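Local coordinates for secreted effector protein SifA (Salmonella typhimurium, PDB 3CXB) that is a virulence effector required in infected host cells for endosomal tubulation and for forming Salmonella-induced filaments, and interacts with host PLEKHM2, at residues T22-I34 / K43-F55. Residues are numbered along the deposited sequence; the frame is centred on the assembly and turned at random.
Sequences TKEAWWKVLWEKI and KAKADRCLHEMLF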
loop_
_atom_site.group_PDB
_atom_site.type_symbol
_atom_site.label_atom_id
_atom_site.label_comp_id
_atom_site.label_asym_id
_atom_site.label_seq_id
_atom_site.Cartn_x
_atom_site.Cartn_y
_atom_site.Cartn_z
ATOM N N THR A 22 17.527 -26.805 6.003
ATOM C CA THR A 22 16.323 -27.087 6.774
ATOM C C THR A 22 15.082 -26.562 6.051
ATOM O O THR A 22 14.105 -26.173 6.687
ATOM C CB THR A 22 16.410 -26.442 8.179
ATOM O OG1 THR A 22 15.238 -26.765 8.935
ATOM C CG2 THR A 22 16.531 -24.928 8.067
ATOM N N LYS A 23 15.124 -26.564 4.721
ATOM C CA LYS A 23 14.006 -26.078 3.916
ATOM C C LYS A 23 12.925 -27.130 3.726
ATOM O O LYS A 23 13.125 -28.297 4.043
ATOM C CB LYS A 23 14.496 -25.610 2.546
ATOM C CG LYS A 23 15.458 -24.440 2.605
ATOM C CD LYS A 23 15.699 -23.842 1.224
ATOM C CE LYS A 23 16.606 -22.616 1.296
ATOM N NZ LYS A 23 16.898 -22.048 -0.052
ATOM N N GLU A 24 11.777 -26.709 3.204
ATOM C CA GLU A 24 10.665 -27.625 2.975
ATOM C C GLU A 24 10.810 -28.313 1.628
ATOM O O GLU A 24 11.525 -27.839 0.745
ATOM C CB GLU A 24 9.328 -26.876 3.008
ATOM C CG GLU A 24 9.032 -26.132 4.308
ATOM C CD GLU A 24 8.842 -27.056 5.502
ATOM O OE1 GLU A 24 8.629 -26.550 6.622
ATOM O OE2 GLU A 24 8.904 -28.289 5.327
ATOM N N ALA A 25 10.115 -29.428 1.466
ATOM C CA ALA A 25 10.187 -30.156 0.222
ATOM C C ALA A 25 9.812 -29.231 -0.920
ATOM O O ALA A 25 10.608 -29.025 -1.831
ATOM C CB ALA A 25 9.275 -31.348 0.255
ATOM N N TRP A 26 8.616 -28.654 -0.884
ATOM C CA TRP A 26 8.238 -27.762 -1.974
ATOM C C TRP A 26 9.091 -26.482 -2.047
ATOM O O TRP A 26 9.158 -25.839 -3.090
ATOM C CB TRP A 26 6.755 -27.429 -1.896
ATOM C CG TRP A 26 5.896 -28.630 -2.130
ATOM C CD1 TRP A 26 5.098 -29.256 -1.217
ATOM C CD2 TRP A 26 5.761 -29.366 -3.351
ATOM N NE1 TRP A 26 4.473 -30.337 -1.793
ATOM C CE2 TRP A 26 4.862 -30.428 -3.101
ATOM C CE3 TRP A 26 6.311 -29.233 -4.632
ATOM C CZ2 TRP A 26 4.500 -31.354 -4.091
ATOM C CZ3 TRP A 26 5.948 -30.160 -5.619
ATOM C CH2 TRP A 26 5.052 -31.203 -5.339
ATOM N N TRP A 27 9.758 -26.112 -0.960
ATOM C CA TRP A 27 10.597 -24.925 -0.993
ATOM C C TRP A 27 11.868 -25.242 -1.800
ATOM O O TRP A 27 12.231 -24.492 -2.718
ATOM C CB TRP A 27 10.951 -24.495 0.434
ATOM C CG TRP A 27 11.700 -23.197 0.538
ATOM C CD1 TRP A 27 12.093 -22.386 -0.488
ATOM C CD2 TRP A 27 12.197 -22.586 1.739
ATOM N NE1 TRP A 27 12.810 -21.316 -0.006
ATOM C CE2 TRP A 27 12.890 -21.417 1.359
ATOM C CE3 TRP A 27 12.125 -22.914 3.097
ATOM C CZ2 TRP A 27 13.512 -20.576 2.294
ATOM C CZ3 TRP A 27 12.745 -22.073 4.026
ATOM C CH2 TRP A 27 13.426 -20.924 3.619
ATOM N N LYS A 28 12.533 -26.353 -1.474
ATOM C CA LYS A 28 13.753 -26.748 -2.190
ATOM C C LYS A 28 13.510 -26.942 -3.685
ATOM O O LYS A 28 14.380 -26.653 -4.507
ATOM C CB LYS A 28 14.347 -28.039 -1.616
ATOM C CG LYS A 28 15.036 -27.844 -0.307
ATOM C CD LYS A 28 15.600 -29.135 0.207
ATOM C CE LYS A 28 16.135 -28.954 1.630
ATOM N NZ LYS A 28 16.735 -30.205 2.191
ATOM N N VAL A 29 12.331 -27.440 -4.032
ATOM C CA VAL A 29 12.001 -27.636 -5.427
ATOM C C VAL A 29 11.736 -26.273 -6.070
ATOM O O VAL A 29 12.069 -26.051 -7.228
ATOM C CB VAL A 29 10.761 -28.574 -5.584
ATOM C CG1 VAL A 29 9.634 -28.075 -4.746
ATOM C CG2 VAL A 29 10.313 -28.641 -7.032
ATOM N N LEU A 30 11.161 -25.346 -5.314
ATOM C CA LEU A 30 10.866 -24.033 -5.874
ATOM C C LEU A 30 12.138 -23.237 -6.010
ATOM O O LEU A 30 12.353 -22.554 -7.006
ATOM C CB LEU A 30 9.894 -23.256 -4.987
ATOM C CG LEU A 30 9.772 -21.792 -5.417
ATOM C CD1 LEU A 30 9.288 -21.721 -6.852
ATOM C CD2 LEU A 30 8.821 -21.068 -4.529
ATOM N N TRP A 31 12.985 -23.340 -4.994
ATOM C CA TRP A 31 14.229 -22.601 -4.992
ATOM C C TRP A 31 15.169 -23.071 -6.082
ATOM O O TRP A 31 15.862 -22.263 -6.700
ATOM C CB TRP A 31 14.912 -22.709 -3.637
ATOM C CG TRP A 31 16.144 -21.873 -3.559
ATOM C CD1 TRP A 31 17.427 -22.316 -3.416
ATOM C CD2 TRP A 31 16.220 -20.449 -3.677
ATOM N NE1 TRP A 31 18.298 -21.260 -3.442
ATOM C CE2 TRP A 31 17.584 -20.099 -3.598
ATOM C CE3 TRP A 31 15.267 -19.433 -3.846
ATOM C CZ2 TRP A 31 18.020 -18.776 -3.683
ATOM C CZ3 TRP A 31 15.701 -18.121 -3.933
ATOM C CH2 TRP A 31 17.068 -17.806 -3.850
ATOM N N GLU A 32 15.192 -24.379 -6.321
ATOM C CA GLU A 32 16.056 -24.929 -7.347
ATOM C C GLU A 32 15.611 -24.473 -8.722
ATOM O O GLU A 32 16.353 -24.591 -9.687
ATOM C CB GLU A 32 16.048 -26.453 -7.298
ATOM C CG GLU A 32 17.389 -27.066 -7.650
ATOM C CD GLU A 32 18.512 -26.482 -6.813
ATOM O OE1 GLU A 32 18.356 -26.431 -5.569
ATOM O OE2 GLU A 32 19.544 -26.077 -7.396
ATOM N N LYS A 33 14.403 -23.942 -8.822
ATOM C CA LYS A 33 13.919 -23.492 -10.113
ATOM C C LYS A 33 13.920 -21.976 -10.261
ATOM O O LYS A 33 13.926 -21.459 -11.379
ATOM C CB LYS A 33 12.506 -24.030 -10.354
ATOM C CG LYS A 33 12.446 -25.556 -10.433
ATOM C CD LYS A 33 11.068 -26.078 -10.815
ATOM C CE LYS A 33 11.107 -27.598 -10.963
ATOM N NZ LYS A 33 9.808 -28.180 -11.407
ATOM N N ILE A 34 13.914 -21.269 -9.133
ATOM C CA ILE A 34 13.870 -19.805 -9.125
ATOM C C ILE A 34 15.258 -19.236 -8.787
ATOM O O ILE A 34 15.583 -18.093 -9.111
ATOM C CB ILE A 34 12.777 -19.310 -8.094
ATOM C CG1 ILE A 34 12.241 -17.932 -8.485
ATOM C CG2 ILE A 34 13.345 -19.236 -6.699
ATOM C CD1 ILE A 34 11.477 -17.931 -9.793
ATOM N N LYS A 43 20.097 -13.453 -3.995
ATOM C CA LYS A 43 19.414 -14.694 -3.654
ATOM C C LYS A 43 19.237 -14.920 -2.142
ATOM O O LYS A 43 18.239 -15.514 -1.710
ATOM C CB LYS A 43 20.127 -15.884 -4.304
ATOM C CG LYS A 43 21.478 -16.204 -3.727
ATOM C CD LYS A 43 22.134 -17.339 -4.497
ATOM C CE LYS A 43 23.485 -17.736 -3.879
ATOM N NZ LYS A 43 24.120 -18.936 -4.526
ATOM N N ALA A 44 20.185 -14.451 -1.334
ATOM C CA ALA A 44 20.059 -14.590 0.116
ATOM C C ALA A 44 18.831 -13.782 0.563
ATOM O O ALA A 44 18.087 -14.204 1.462
ATOM C CB ALA A 44 21.304 -14.081 0.810
ATOM N N LYS A 45 18.611 -12.633 -0.070
ATOM C CA LYS A 45 17.455 -11.811 0.253
ATOM C C LYS A 45 16.148 -12.388 -0.326
ATOM O O LYS A 45 15.098 -12.349 0.325
ATOM C CB LYS A 45 17.653 -10.378 -0.246
ATOM C CG LYS A 45 18.763 -9.613 0.471
ATOM C CD LYS A 45 18.975 -8.227 -0.148
ATOM C CE LYS A 45 20.134 -7.476 0.511
ATOM N NZ LYS A 45 20.293 -6.077 0.006
ATOM N N ALA A 46 16.197 -12.918 -1.540
ATOM C CA ALA A 46 14.997 -13.497 -2.141
ATOM C C ALA A 46 14.619 -14.769 -1.377
ATOM O O ALA A 46 13.466 -15.209 -1.381
ATOM C CB ALA A 46 15.247 -13.820 -3.620
ATOM N N ASP A 47 15.612 -15.349 -0.719
ATOM C CA ASP A 47 15.415 -16.566 0.046
ATOM C C ASP A 47 14.672 -16.245 1.336
ATOM O O ASP A 47 13.768 -16.977 1.748
ATOM C CB ASP A 47 16.774 -17.202 0.351
ATOM C CG ASP A 47 16.662 -18.441 1.210
ATOM O OD1 ASP A 47 16.336 -18.315 2.399
ATOM O OD2 ASP A 47 16.894 -19.551 0.705
ATOM N N ARG A 48 15.055 -15.144 1.973
ATOM C CA ARG A 48 14.395 -14.754 3.202
ATOM C C ARG A 48 12.990 -14.269 2.870
ATOM O O ARG A 48 12.076 -14.414 3.675
ATOM C CB ARG A 48 15.195 -13.672 3.926
ATOM C CG ARG A 48 15.243 -13.881 5.440
ATOM C CD ARG A 48 15.726 -15.288 5.781
ATOM N NE ARG A 48 15.809 -15.517 7.222
ATOM C CZ ARG A 48 16.149 -16.679 7.778
ATOM N NH1 ARG A 48 16.438 -17.725 7.015
ATOM N NH2 ARG A 48 16.205 -16.795 9.101
ATOM N N CYS A 49 12.818 -13.696 1.683
ATOM C CA CYS A 49 11.502 -13.249 1.244
ATOM C C CYS A 49 10.555 -14.445 1.240
ATOM O O CYS A 49 9.531 -14.463 1.923
ATOM C CB CYS A 49 11.566 -12.698 -0.172
ATOM S SG CYS A 49 12.068 -10.991 -0.312
ATOM N N LEU A 50 10.911 -15.444 0.443
ATOM C CA LEU A 50 10.117 -16.652 0.331
ATOM C C LEU A 50 9.812 -17.188 1.715
ATOM O O LEU A 50 8.668 -17.536 2.024
ATOM C CB LEU A 50 10.876 -17.702 -0.471
ATOM C CG LEU A 50 11.044 -17.419 -1.963
ATOM C CD1 LEU A 50 12.086 -18.355 -2.568
ATOM C CD2 LEU A 50 9.700 -17.597 -2.657
ATOM N N HIS A 51 10.836 -17.252 2.558
ATOM C CA HIS A 51 10.628 -17.776 3.893
ATOM C C HIS A 51 9.544 -17.012 4.613
ATOM O O HIS A 51 8.614 -17.616 5.159
ATOM C CB HIS A 51 11.896 -17.735 4.725
ATOM C CG HIS A 51 11.679 -18.145 6.142
ATOM N ND1 HIS A 51 11.279 -17.260 7.119
ATOM C CD2 HIS A 51 11.779 -19.354 6.746
ATOM C CE1 HIS A 51 11.147 -17.903 8.267
ATOM N NE2 HIS A 51 11.444 -19.175 8.068
ATOM N N GLU A 52 9.648 -15.686 4.620
ATOM C CA GLU A 52 8.628 -14.886 5.292
ATOM C C GLU A 52 7.251 -15.135 4.670
ATOM O O GLU A 52 6.223 -15.164 5.355
ATOM C CB GLU A 52 8.942 -13.393 5.180
ATOM C CG GLU A 52 7.811 -12.502 5.713
ATOM C CD GLU A 52 8.058 -11.029 5.479
ATOM O OE1 GLU A 52 7.175 -10.202 5.774
ATOM O OE2 GLU A 52 9.148 -10.685 4.995
ATOM N N MET A 53 7.252 -15.341 3.363
ATOM C CA MET A 53 6.017 -15.510 2.629
ATOM C C MET A 53 5.286 -16.803 2.789
ATOM O O MET A 53 4.064 -16.812 2.880
ATOM C CB MET A 53 6.253 -15.288 1.139
ATOM C CG MET A 53 5.012 -15.516 0.295
ATOM S SD MET A 53 5.377 -15.336 -1.445
ATOM C CE MET A 53 4.643 -16.777 -2.106
ATOM N N LEU A 54 6.013 -17.903 2.831
ATOM C CA LEU A 54 5.332 -19.175 2.910
ATOM C C LEU A 54 5.801 -20.106 3.981
ATOM O O LEU A 54 5.114 -21.075 4.269
ATOM C CB LEU A 54 5.446 -19.907 1.578
ATOM C CG LEU A 54 4.998 -19.160 0.329
ATOM C CD1 LEU A 54 5.821 -19.643 -0.850
ATOM C CD2 LEU A 54 3.510 -19.383 0.103
ATOM N N PHE A 55 6.951 -19.844 4.583
ATOM C CA PHE A 55 7.427 -20.788 5.585
ATOM C C PHE A 55 7.794 -20.206 6.927
ATOM O O PHE A 55 8.744 -20.664 7.551
ATOM C CB PHE A 55 8.616 -21.583 5.027
ATOM C CG PHE A 55 8.458 -21.981 3.578
ATOM C CD1 PHE A 55 8.935 -21.153 2.558
ATOM C CD2 PHE A 55 7.812 -23.162 3.225
ATOM C CE1 PHE A 55 8.770 -21.497 1.205
ATOM C CE2 PHE A 55 7.641 -23.514 1.881
ATOM C CZ PHE A 55 8.123 -22.677 0.869
#
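The axes of helices 25-34 and 43-54 run roughly antiparallel (146°) and approach to 11.9 Å at their closest, a helical hairpin spaced widely enough for the indole rings of Trp-27 and Trp-31, which reach from the first helix to the second. Trp-27, His-51 and Phe-55 form an aromatic cluster at one end. The five-membered ring of Trp-27 and the Phe-55 ring make an offset stack, centroids 4.3 Å apart and planes only 7° from parallel; two broad, flat groups suit this gap. The other indole face carries the extended aliphatic chain of Lys-23, with CD over the ring centre, so the indole is sandwiched. A lysine is long enough to lie over the indole and still bring its charged end to a carboxylate: NZ forms a salt bridge with Asp-47 OD2 at 2.6 Å, nearly along the C-O axis, though the lysine is poorly ordered. His-51 lies oblique to the indole, its CB 3.7 Å from Trp-27 CH2.

One turn on, Trp-31 is a knob among Lys-43, Ala-46, Asp-47 and Leu-50. Its CG is anti to the backbone N (chi1 -175°), which carries the indole across to the second helix. Small Ala-46 meets the ring edge, while branched Leu-50 reaches Trp-31 CE3 with CD1 and Leu-30 CD2 with its own CD2. Leu-30 also touches Val-123 of the five-stranded antiparallel sheet, and Ala-46 packs on helix 62-75, which ties the hairpin to both. At the far end of the indole, Trp-31 CH2 lies 3.3 Å from Lys-43 O.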